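Local coordinates for transcription factor IWS1 (Saccharomyces cerevisiae, PDB 3NFQ), which takes part in regulating RNA polymerase II transcription and may act at both the recruitment and post-recruitment steps of the TATA-binding protein, at residues 54-59 against 82-87; 33-38 against 47-52; 104-109 against 147-152. All coordinates share one frame; numbering follows the deposited sequence.

Contact 1. Residues 54-59 against 82-87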
loop_
_atom_site.group_PDB
_atom_site.type_symbol
_atom_site.label_atom_id
_atom_site.label_comp_id
_atom_site.label_asym_id
_atom_site.label_seq_id
_atom_site.Cartn_x
_atom_site.Cartn_y
_atom_site.Cartn_z
ATOM N N LYS A 54 -9.241 5.724 8.142
ATOM C CA LYS A 54 -10.291 6.583 7.644
ATOM C C LYS A 54 -10.229 6.767 6.158
ATOM O O LYS A 54 -11.251 6.993 5.536
ATOM C CB LYS A 54 -10.216 7.980 8.263
ATOM C CG LYS A 54 -10.591 8.001 9.720
ATOM C CD LYS A 54 -10.659 9.483 10.155
ATOM C CE LYS A 54 -10.731 9.590 11.650
ATOM N NZ LYS A 54 -10.388 10.990 12.107
ATOM N N LEU A 55 -9.004 6.789 5.594
ATOM C CA LEU A 55 -8.823 6.956 4.183
ATOM C C LEU A 55 -8.954 5.623 3.418
ATOM O O LEU A 55 -9.176 5.631 2.231
ATOM C CB LEU A 55 -7.467 7.598 3.890
ATOM C CG LEU A 55 -7.092 8.050 2.477
ATOM C CD1 LEU A 55 -8.126 9.024 1.796
ATOM C CD2 LEU A 55 -5.724 8.704 2.527
ATOM N N LEU A 56 -8.802 4.501 4.088
ATOM C CA LEU A 56 -8.751 3.199 3.388
ATOM C C LEU A 56 -9.891 2.922 2.372
ATOM O O LEU A 56 -9.636 2.478 1.265
ATOM C CB LEU A 56 -8.575 2.077 4.425
ATOM C CG LEU A 56 -8.482 0.637 3.879
ATOM C CD1 LEU A 56 -7.168 0.446 3.031
ATOM C CD2 LEU A 56 -8.569 -0.334 5.031
ATOM N N PRO A 57 -11.146 3.177 2.753
ATOM C CA PRO A 57 -12.278 2.994 1.811
ATOM C C PRO A 57 -12.068 3.686 0.459
ATOM O O PRO A 57 -12.376 3.125 -0.581
ATOM C CB PRO A 57 -13.458 3.642 2.547
ATOM C CG PRO A 57 -13.116 3.447 4.020
ATOM C CD PRO A 57 -11.585 3.653 4.071
ATOM N N LYS A 58 -11.553 4.895 0.460
ATOM C CA LYS A 58 -11.265 5.585 -0.769
ATOM C C LYS A 58 -10.137 4.948 -1.534
ATOM O O LYS A 58 -10.194 4.838 -2.771
ATOM C CB LYS A 58 -10.928 7.047 -0.501
ATOM C CG LYS A 58 -10.911 7.862 -1.758
ATOM C CD LYS A 58 -10.461 9.268 -1.420
ATOM C CE LYS A 58 -10.696 10.253 -2.558
ATOM N NZ LYS A 58 -10.379 11.650 -2.015
ATOM N N VAL A 59 -9.100 4.490 -0.820
ATOM C CA VAL A 59 -7.995 3.895 -1.502
ATOM C C VAL A 59 -8.416 2.597 -2.220
ATOM O O VAL A 59 -8.049 2.344 -3.381
ATOM C CB VAL A 59 -6.889 3.545 -0.479
ATOM C CG1 VAL A 59 -5.865 2.647 -1.092
ATOM C CG2 VAL A 59 -6.263 4.836 0.108
ATOM N N ARG A 82 2.933 1.031 -0.906
ATOM C CA ARG A 82 4.047 0.414 -0.273
ATOM C C ARG A 82 4.334 1.027 1.068
ATOM O O ARG A 82 4.689 0.319 2.015
ATOM C CB ARG A 82 5.261 0.631 -1.180
ATOM C CG ARG A 82 6.528 0.131 -0.585
ATOM C CD ARG A 82 7.600 1.060 -1.117
ATOM N NE ARG A 82 8.034 1.917 -0.091
ATOM C CZ ARG A 82 8.685 3.075 -0.194
ATOM N NH1 ARG A 82 9.007 3.694 -1.329
ATOM N NH2 ARG A 82 8.989 3.632 0.957
ATOM N N ILE A 83 4.215 2.353 1.169
ATOM C CA ILE A 83 4.458 3.007 2.490
ATOM C C ILE A 83 3.451 2.529 3.564
ATOM O O ILE A 83 3.801 2.326 4.733
ATOM C CB ILE A 83 4.368 4.546 2.335
ATOM C CG1 ILE A 83 5.648 5.029 1.657
ATOM C CG2 ILE A 83 4.310 5.269 3.711
ATOM C CD1 ILE A 83 5.481 6.462 1.060
ATOM N N TRP A 84 2.181 2.369 3.177
ATOM C CA TRP A 84 1.230 1.770 4.118
ATOM C C TRP A 84 1.590 0.354 4.572
ATOM O O TRP A 84 1.396 0.018 5.730
ATOM C CB TRP A 84 -0.203 1.804 3.556
ATOM C CG TRP A 84 -0.802 3.147 3.578
ATOM C CD1 TRP A 84 -0.153 4.348 3.574
ATOM C CD2 TRP A 84 -2.190 3.438 3.572
ATOM N NE1 TRP A 84 -1.062 5.375 3.535
ATOM C CE2 TRP A 84 -2.321 4.843 3.562
ATOM C CE3 TRP A 84 -3.343 2.651 3.598
ATOM C CZ2 TRP A 84 -3.528 5.471 3.581
ATOM C CZ3 TRP A 84 -4.583 3.288 3.587
ATOM C CH2 TRP A 84 -4.672 4.673 3.581
ATOM N N LEU A 85 2.167 -0.468 3.689
ATOM C CA LEU A 85 2.398 -1.889 3.999
ATOM C C LEU A 85 3.723 -2.092 4.710
ATOM O O LEU A 85 3.906 -3.081 5.416
ATOM C CB LEU A 85 2.426 -2.668 2.668
ATOM C CG LEU A 85 1.017 -2.893 2.044
ATOM C CD1 LEU A 85 1.134 -3.499 0.649
ATOM C CD2 LEU A 85 0.181 -3.759 2.976
ATOM N N GLU A 86 4.664 -1.191 4.479
ATOM C CA GLU A 86 6.031 -1.489 4.913
ATOM C C GLU A 86 6.174 -1.577 6.416
ATOM O O GLU A 86 5.491 -0.861 7.182
ATOM C CB GLU A 86 7.037 -0.469 4.312
ATOM C CG GLU A 86 7.163 0.810 5.030
ATOM C CD GLU A 86 7.903 1.903 4.216
ATOM O OE1 GLU A 86 8.590 1.567 3.249
ATOM O OE2 GLU A 86 7.792 3.100 4.566
ATOM N N PRO A 87 7.076 -2.463 6.869
ATOM C CA PRO A 87 7.285 -2.620 8.288
ATOM C C PRO A 87 7.998 -1.427 8.850
ATOM O O PRO A 87 8.799 -0.777 8.155
ATOM C CB PRO A 87 8.191 -3.871 8.406
ATOM C CG PRO A 87 8.777 -4.035 7.094
ATOM C CD PRO A 87 7.841 -3.439 6.070
#
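Trp84 reaches from helix 77-85 to Leu55, Leu56 and Val59 on helix 51-63, an apolar helix-to-helix contact in the all-helical conserved central domain of Spn1. The backbones stand well apart, with Leu56 CA 10.1 Å from Trp84 CA, and the indole spans the gap. Starting at CB, the first torsion (chi1 -74°) puts CG anti to the carbonyl carbon, and the ring extends from there toward helix 51-63. On its five-membered part, NE1 gives its hydrogen to Met25 O of helix 10-42, so the polar atom of this buried side chain is satisfied and the ring's rotation is likely to be fixed by it. Further out, Trp84 CZ2 meets Leu55 CD2 at 4.0 Å, close to the ring plane. At the tip, Trp84 CH2 lies 3.8 Å from Val59 CG2, which comes in obliquely, and 4.1 Å from Leu55 CB. Leu102 of helix 96-107 touches both Trp84 and Val59 and carries the packing on to a further helix. Next round the ring, Trp84 CZ3 has Leu56 CD1 3.9 Å away, in the plane of the ring.

Contact 2. Residues 33-38 against 47-52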
loop_
_atom_site.group_PDB
_atom_site.type_symbol
_atom_site.label_atom_id
_atom_site.label_comp_id
_atom_site.label_asym_id
_atom_site.label_seq_id
_atom_site.Cartn_x
_atom_site.Cartn_y
_atom_site.Cartn_z
ATOM N N ILE A 33 2.179 7.653 12.026
ATOM C CA ILE A 33 3.459 7.427 12.662
ATOM C C ILE A 33 3.660 8.404 13.874
ATOM O O ILE A 33 4.166 8.006 14.953
ATOM C CB ILE A 33 4.626 7.536 11.625
ATOM C CG1 ILE A 33 4.659 6.326 10.681
ATOM C CG2 ILE A 33 6.000 7.607 12.337
ATOM C CD1 ILE A 33 4.842 5.021 11.407
ATOM N N ASP A 34 3.276 9.676 13.700
ATOM C CA ASP A 34 3.407 10.641 14.792
ATOM C C ASP A 34 2.599 10.167 15.970
ATOM O O ASP A 34 3.079 10.196 17.110
ATOM C CB ASP A 34 2.965 12.046 14.372
ATOM C CG ASP A 34 3.871 12.684 13.318
ATOM O OD1 ASP A 34 5.003 12.198 13.053
ATOM O OD2 ASP A 34 3.424 13.700 12.730
ATOM N N THR A 35 1.360 9.730 15.718
ATOM C CA THR A 35 0.504 9.255 16.799
ATOM C C THR A 35 1.048 8.030 17.538
ATOM O O THR A 35 1.004 7.947 18.808
ATOM C CB THR A 35 -0.888 8.924 16.293
ATOM O OG1 THR A 35 -1.519 10.103 15.815
ATOM C CG2 THR A 35 -1.746 8.290 17.354
ATOM N N LEU A 36 1.551 7.076 16.753
ATOM C CA LEU A 36 2.158 5.888 17.331
ATOM C C LEU A 36 3.313 6.285 18.250
ATOM O O LEU A 36 3.376 5.829 19.396
ATOM C CB LEU A 36 2.605 4.915 16.231
ATOM C CG LEU A 36 3.360 3.660 16.754
ATOM C CD1 LEU A 36 2.517 2.806 17.672
ATOM C CD2 LEU A 36 3.821 2.850 15.548
ATOM N N ASN A 37 4.224 7.119 17.762
ATOM C CA ASN A 37 5.337 7.606 18.576
ATOM C C ASN A 37 4.893 8.294 19.878
ATOM O O ASN A 37 5.508 8.083 20.914
ATOM C CB ASN A 37 6.200 8.559 17.779
ATOM C CG ASN A 37 6.980 7.858 16.716
ATOM O OD1 ASN A 37 7.175 6.649 16.789
ATOM N ND2 ASN A 37 7.437 8.601 15.716
ATOM N N LYS A 38 3.840 9.107 19.807
ATOM C CA LYS A 38 3.233 9.713 20.981
ATOM C C LYS A 38 2.646 8.677 21.958
ATOM O O LYS A 38 2.877 8.757 23.173
ATOM C CB LYS A 38 2.146 10.679 20.512
ATOM C CG LYS A 38 1.658 11.667 21.544
ATOM C CD LYS A 38 0.993 12.829 20.805
ATOM C CE LYS A 38 0.521 13.879 21.767
ATOM N NZ LYS A 38 -0.210 14.962 21.064
ATOM N N LEU A 47 -4.754 7.144 22.818
ATOM C CA LEU A 47 -4.234 7.638 21.543
ATOM C C LEU A 47 -4.071 6.488 20.572
ATOM O O LEU A 47 -3.313 5.544 20.839
ATOM C CB LEU A 47 -2.846 8.267 21.723
ATOM C CG LEU A 47 -2.846 9.464 22.684
ATOM C CD1 LEU A 47 -1.423 9.882 22.952
ATOM C CD2 LEU A 47 -3.674 10.602 22.102
ATOM N N ILE A 48 -4.758 6.573 19.441
ATOM C CA ILE A 48 -4.677 5.503 18.466
ATOM C C ILE A 48 -4.653 6.098 17.061
ATOM O O ILE A 48 -5.415 7.017 16.756
ATOM C CB ILE A 48 -5.795 4.401 18.705
ATOM C CG1 ILE A 48 -5.403 3.099 18.017
ATOM C CG2 ILE A 48 -7.114 4.856 18.268
ATOM C CD1 ILE A 48 -6.055 1.884 18.609
ATOM N N ALA A 49 -3.795 5.548 16.209
ATOM C CA ALA A 49 -3.652 6.030 14.832
ATOM C C ALA A 49 -4.901 5.676 13.976
ATOM O O ALA A 49 -5.372 4.534 13.923
ATOM C CB ALA A 49 -2.340 5.478 14.250
HETATM N N MSE A 50 -5.528 6.677 13.409
HETATM C CA MSE A 50 -6.718 6.422 12.631
HETATM C C MSE A 50 -6.698 6.994 11.240
HETATM O O MSE A 50 -7.658 6.780 10.525
HETATM C CB MSE A 50 -7.972 6.986 13.344
HETATM C CG MSE A 50 -8.130 6.464 14.745
HETATM SE SE MSE A 50 -9.914 7.106 15.431
HETATM C CE MSE A 50 -9.608 9.175 15.344
ATOM N N GLN A 51 -5.645 7.705 10.818
ATOM C CA GLN A 51 -5.773 8.420 9.559
ATOM C C GLN A 51 -5.863 7.479 8.348
ATOM O O GLN A 51 -6.690 7.701 7.458
ATOM C CB GLN A 51 -4.688 9.481 9.356
ATOM C CG GLN A 51 -4.701 10.612 10.427
ATOM C CD GLN A 51 -6.075 11.316 10.463
ATOM O OE1 GLN A 51 -6.795 11.132 11.413
ATOM N NE2 GLN A 51 -6.426 12.078 9.416
ATOM N N LYS A 52 -4.965 6.504 8.279
ATOM C CA LYS A 52 -5.031 5.507 7.200
ATOM C C LYS A 52 -6.373 4.772 7.153
ATOM O O LYS A 52 -6.965 4.672 6.080
ATOM C CB LYS A 52 -3.904 4.493 7.339
ATOM C CG LYS A 52 -2.541 5.110 7.216
ATOM C CD LYS A 52 -1.519 3.937 7.098
ATOM C CE LYS A 52 -1.346 3.009 8.336
ATOM N NZ LYS A 52 -0.912 3.853 9.545
#
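Thr35 presses its methyl group against the backbone at Ile48 and Ala49, and this is the tight part of the contact. The two chains come close here, with Thr35 CA 5.6 Å from Ala49 CA. A chi1 of -64° puts OG1 beside the backbone N of Thr35 and leaves the methyl CG2 anti to it, which sets the methyl against the backbone of Ile48 and Ala49. Thr35 CG2 lies 3.6 Å from Ala49 N and 3.7 Å from Ile48 C, and Ala49 CB is a further neighbour of Thr35 CG2 at 4.2 Å. The other branch, OG1, turns back along its own helix and makes a weak hydrogen bond to Leu31 O.

One turn further on, the packing thins out. Lys38 offers only the aliphatic start of its chain, Lys38 CG meeting Leu47 CD1 at 3.8 Å, before the rest runs out extended at the surface. The CB of Ile48 points away from the helix. The packed and the loose part alike meet crystal neighbours.

Polar groups of helix 10-42 hold the segment at both its ends: Arg39 NE bonds to Leu47 O, while Asp32 receives Gln51 N on OD1 and forms a salt bridge with Lys52 through OD2. The whole is the return from one helix to the next: the chain leaves the long helix 10-42, doubles back along it as residues 47-50, and enters helix 51-63, while Ile33 and Leu36 pack on Leu88 in the loop after helix 77-85.

Contact 3. Residues 104-109 against 147-152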
loop_
_atom_site.group_PDB
_atom_site.type_symbol
_atom_site.label_atom_id
_atom_site.label_comp_id
_atom_site.label_asym_id
_atom_site.label_seq_id
_atom_site.Cartn_x
_atom_site.Cartn_y
_atom_site.Cartn_z
ATOM N N ALA A 104 -5.742 -7.383 -1.398
ATOM C CA ALA A 104 -6.829 -7.772 -2.279
ATOM C C ALA A 104 -6.950 -6.822 -3.465
ATOM O O ALA A 104 -7.207 -7.236 -4.612
ATOM C CB ALA A 104 -8.194 -7.839 -1.475
ATOM N N ALA A 105 -6.764 -5.527 -3.213
ATOM C CA ALA A 105 -6.760 -4.545 -4.285
ATOM C C ALA A 105 -5.595 -4.728 -5.237
ATOM O O ALA A 105 -5.785 -4.580 -6.433
ATOM C CB ALA A 105 -6.779 -3.104 -3.689
ATOM N N LEU A 106 -4.403 -5.086 -4.757
ATOM C CA LEU A 106 -3.241 -5.294 -5.623
ATOM C C LEU A 106 -3.400 -6.564 -6.486
ATOM O O LEU A 106 -2.791 -6.682 -7.558
ATOM C CB LEU A 106 -1.971 -5.480 -4.823
ATOM C CG LEU A 106 -1.390 -4.259 -4.070
ATOM C CD1 LEU A 106 -0.411 -4.710 -3.036
ATOM C CD2 LEU A 106 -0.739 -3.296 -5.098
ATOM N N ASN A 107 -4.241 -7.486 -6.025
ATOM C CA ASN A 107 -4.415 -8.761 -6.716
ATOM C C ASN A 107 -5.012 -8.567 -8.107
ATOM O O ASN A 107 -4.792 -9.377 -9.008
ATOM C CB ASN A 107 -5.276 -9.687 -5.866
ATOM C CG ASN A 107 -5.439 -11.031 -6.499
ATOM O OD1 ASN A 107 -6.507 -11.371 -6.957
ATOM N ND2 ASN A 107 -4.355 -11.724 -6.663
ATOM N N ASP A 108 -5.715 -7.459 -8.282
ATOM C CA ASP A 108 -6.410 -7.113 -9.511
ATOM C C ASP A 108 -5.669 -6.117 -10.451
ATOM O O ASP A 108 -6.151 -5.841 -11.551
ATOM C CB ASP A 108 -7.760 -6.478 -9.142
ATOM C CG ASP A 108 -8.710 -7.446 -8.434
ATOM O OD1 ASP A 108 -8.845 -8.605 -8.884
ATOM O OD2 ASP A 108 -9.319 -7.023 -7.422
ATOM N N LEU A 109 -4.528 -5.576 -10.027
ATOM C CA LEU A 109 -3.809 -4.562 -10.775
ATOM C C LEU A 109 -2.753 -5.188 -11.647
ATOM O O LEU A 109 -2.067 -6.092 -11.191
ATOM C CB LEU A 109 -3.067 -3.640 -9.798
ATOM C CG LEU A 109 -3.474 -2.215 -9.527
ATOM C CD1 LEU A 109 -2.333 -1.564 -8.724
ATOM C CD2 LEU A 109 -3.739 -1.388 -10.813
ATOM N N ALA A 147 5.630 -13.651 -7.787
ATOM C CA ALA A 147 5.904 -14.576 -8.904
ATOM C C ALA A 147 5.200 -14.121 -10.152
ATOM O O ALA A 147 5.772 -14.096 -11.245
ATOM C CB ALA A 147 5.475 -16.011 -8.514
ATOM N N GLU A 148 3.946 -13.743 -10.009
ATOM C CA GLU A 148 3.163 -13.333 -11.126
ATOM C C GLU A 148 3.673 -12.020 -11.726
ATOM O O GLU A 148 3.799 -11.884 -12.956
ATOM C CB GLU A 148 1.718 -13.191 -10.658
ATOM C CG GLU A 148 0.771 -12.772 -11.693
ATOM C CD GLU A 148 -0.649 -12.690 -11.167
ATOM O OE1 GLU A 148 -1.115 -13.642 -10.513
ATOM O OE2 GLU A 148 -1.323 -11.678 -11.429
ATOM N N TRP A 149 3.925 -11.033 -10.863
ATOM C CA TRP A 149 4.247 -9.703 -11.338
ATOM C C TRP A 149 5.607 -9.751 -12.021
ATOM O O TRP A 149 5.844 -8.987 -12.943
ATOM C CB TRP A 149 4.299 -8.719 -10.177
ATOM C CG TRP A 149 2.938 -8.437 -9.603
ATOM C CD1 TRP A 149 1.749 -8.573 -10.226
ATOM C CD2 TRP A 149 2.660 -7.912 -8.300
ATOM N NE1 TRP A 149 0.715 -8.229 -9.369
ATOM C CE2 TRP A 149 1.262 -7.805 -8.180
ATOM C CE3 TRP A 149 3.451 -7.594 -7.207
ATOM C CZ2 TRP A 149 0.633 -7.300 -7.009
ATOM C CZ3 TRP A 149 2.838 -7.082 -6.037
ATOM C CH2 TRP A 149 1.436 -6.975 -5.948
ATOM N N THR A 150 6.472 -10.648 -11.574
ATOM C CA THR A 150 7.833 -10.739 -12.170
ATOM C C THR A 150 7.951 -11.872 -13.233
ATOM O O THR A 150 9.066 -12.292 -13.588
ATOM C CB THR A 150 8.869 -10.987 -11.103
ATOM O OG1 THR A 150 8.633 -12.261 -10.501
ATOM C CG2 THR A 150 8.817 -9.864 -10.001
ATOM N N ARG A 151 6.809 -12.369 -13.715
ATOM C CA ARG A 151 6.804 -13.537 -14.626
ATOM C C ARG A 151 7.446 -13.211 -15.980
ATOM O O ARG A 151 7.272 -12.107 -16.482
ATOM C CB ARG A 151 5.371 -14.049 -14.836
ATOM C CG ARG A 151 4.497 -13.131 -15.695
ATOM C CD ARG A 151 3.096 -13.572 -15.580
ATOM N NE ARG A 151 2.130 -12.862 -16.419
ATOM C CZ ARG A 151 1.549 -11.698 -16.089
ATOM N NH1 ARG A 151 1.892 -11.068 -14.971
ATOM N NH2 ARG A 151 0.623 -11.162 -16.867
ATOM N N PRO A 152 8.238 -14.156 -16.538
ATOM C CA PRO A 152 8.845 -14.051 -17.888
ATOM C C PRO A 152 7.980 -13.444 -18.985
ATOM O O PRO A 152 8.504 -12.733 -19.823
ATOM C CB PRO A 152 9.196 -15.482 -18.220
ATOM C CG PRO A 152 9.571 -16.069 -16.881
ATOM C CD PRO A 152 8.676 -15.384 -15.846
HETATM O O HOH W 1 -2.092 -8.369 -9.852
#
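Leu109 and Trp149 mark the nearest backbone approach, their CA atoms 9.6 Å apart, Leu109 closing its segment and Trp149 standing at the C-terminal end of helix 136-149. The chain departs from that helix at Thr150, and Arg151 folds back over the end: Arg151 NH1 bonds to Glu148 O at 2.9 Å, from above the carbonyl plane, while its own backbone N reaches the same oxygen from the other face.

The indole of Trp149 fills the gap. A chi1 of -71° swings the ring across to Leu106, whose O lies 3.5 Å from Trp149 CZ2 at the ring's edge and whose CB is 3.9 Å from that same carbon. Both segments belong to the TFIIS N-terminal, helical-bundle-like part of the chain, where Leu116 and Val125 of two further helices also pack on Trp149, and Leu106 touches Leu78 and Leu121.

A water completes the contact. Trp149 NE1 donates to it over 2.9 Å, in the ring plane, and the water is placed to donate to Leu106 O at 2.9 Å and Leu109 O at 2.6 Å, though other acceptors nearby compete for its two protons. A phenylalanine in place of Trp149 would probably leave this water without its N-H donor and open a gap beside Leu106. Leu106 CD1 adds a last apolar touch, to Trp149 CH2.

In the fold
Contacts 1 and 3 centre on a buried tryptophan that crosses between helices. Contact 3 is buried and contact 1, nearest the chain's centre, partly buried; its interface is apolar, whereas contact 3 adds a water shared with main-chain oxygens. Contact 2 lies at the surface, its centre about 17 Å from the chain's: a methyl against backbone and a lysine's aliphatic chain against a leucine, with charged groups around. Contacts 1 and 2 share helix 51-63 and touch where Trp84 CH2 meets Lys52 O at 3.4 Å. Contact 1 passes to contact 3 through Leu85 and Leu106, on successive helices. Contacts 2 and 3 stand on opposite sides of the chain's centre, about 12 Å apart at their nearest atoms.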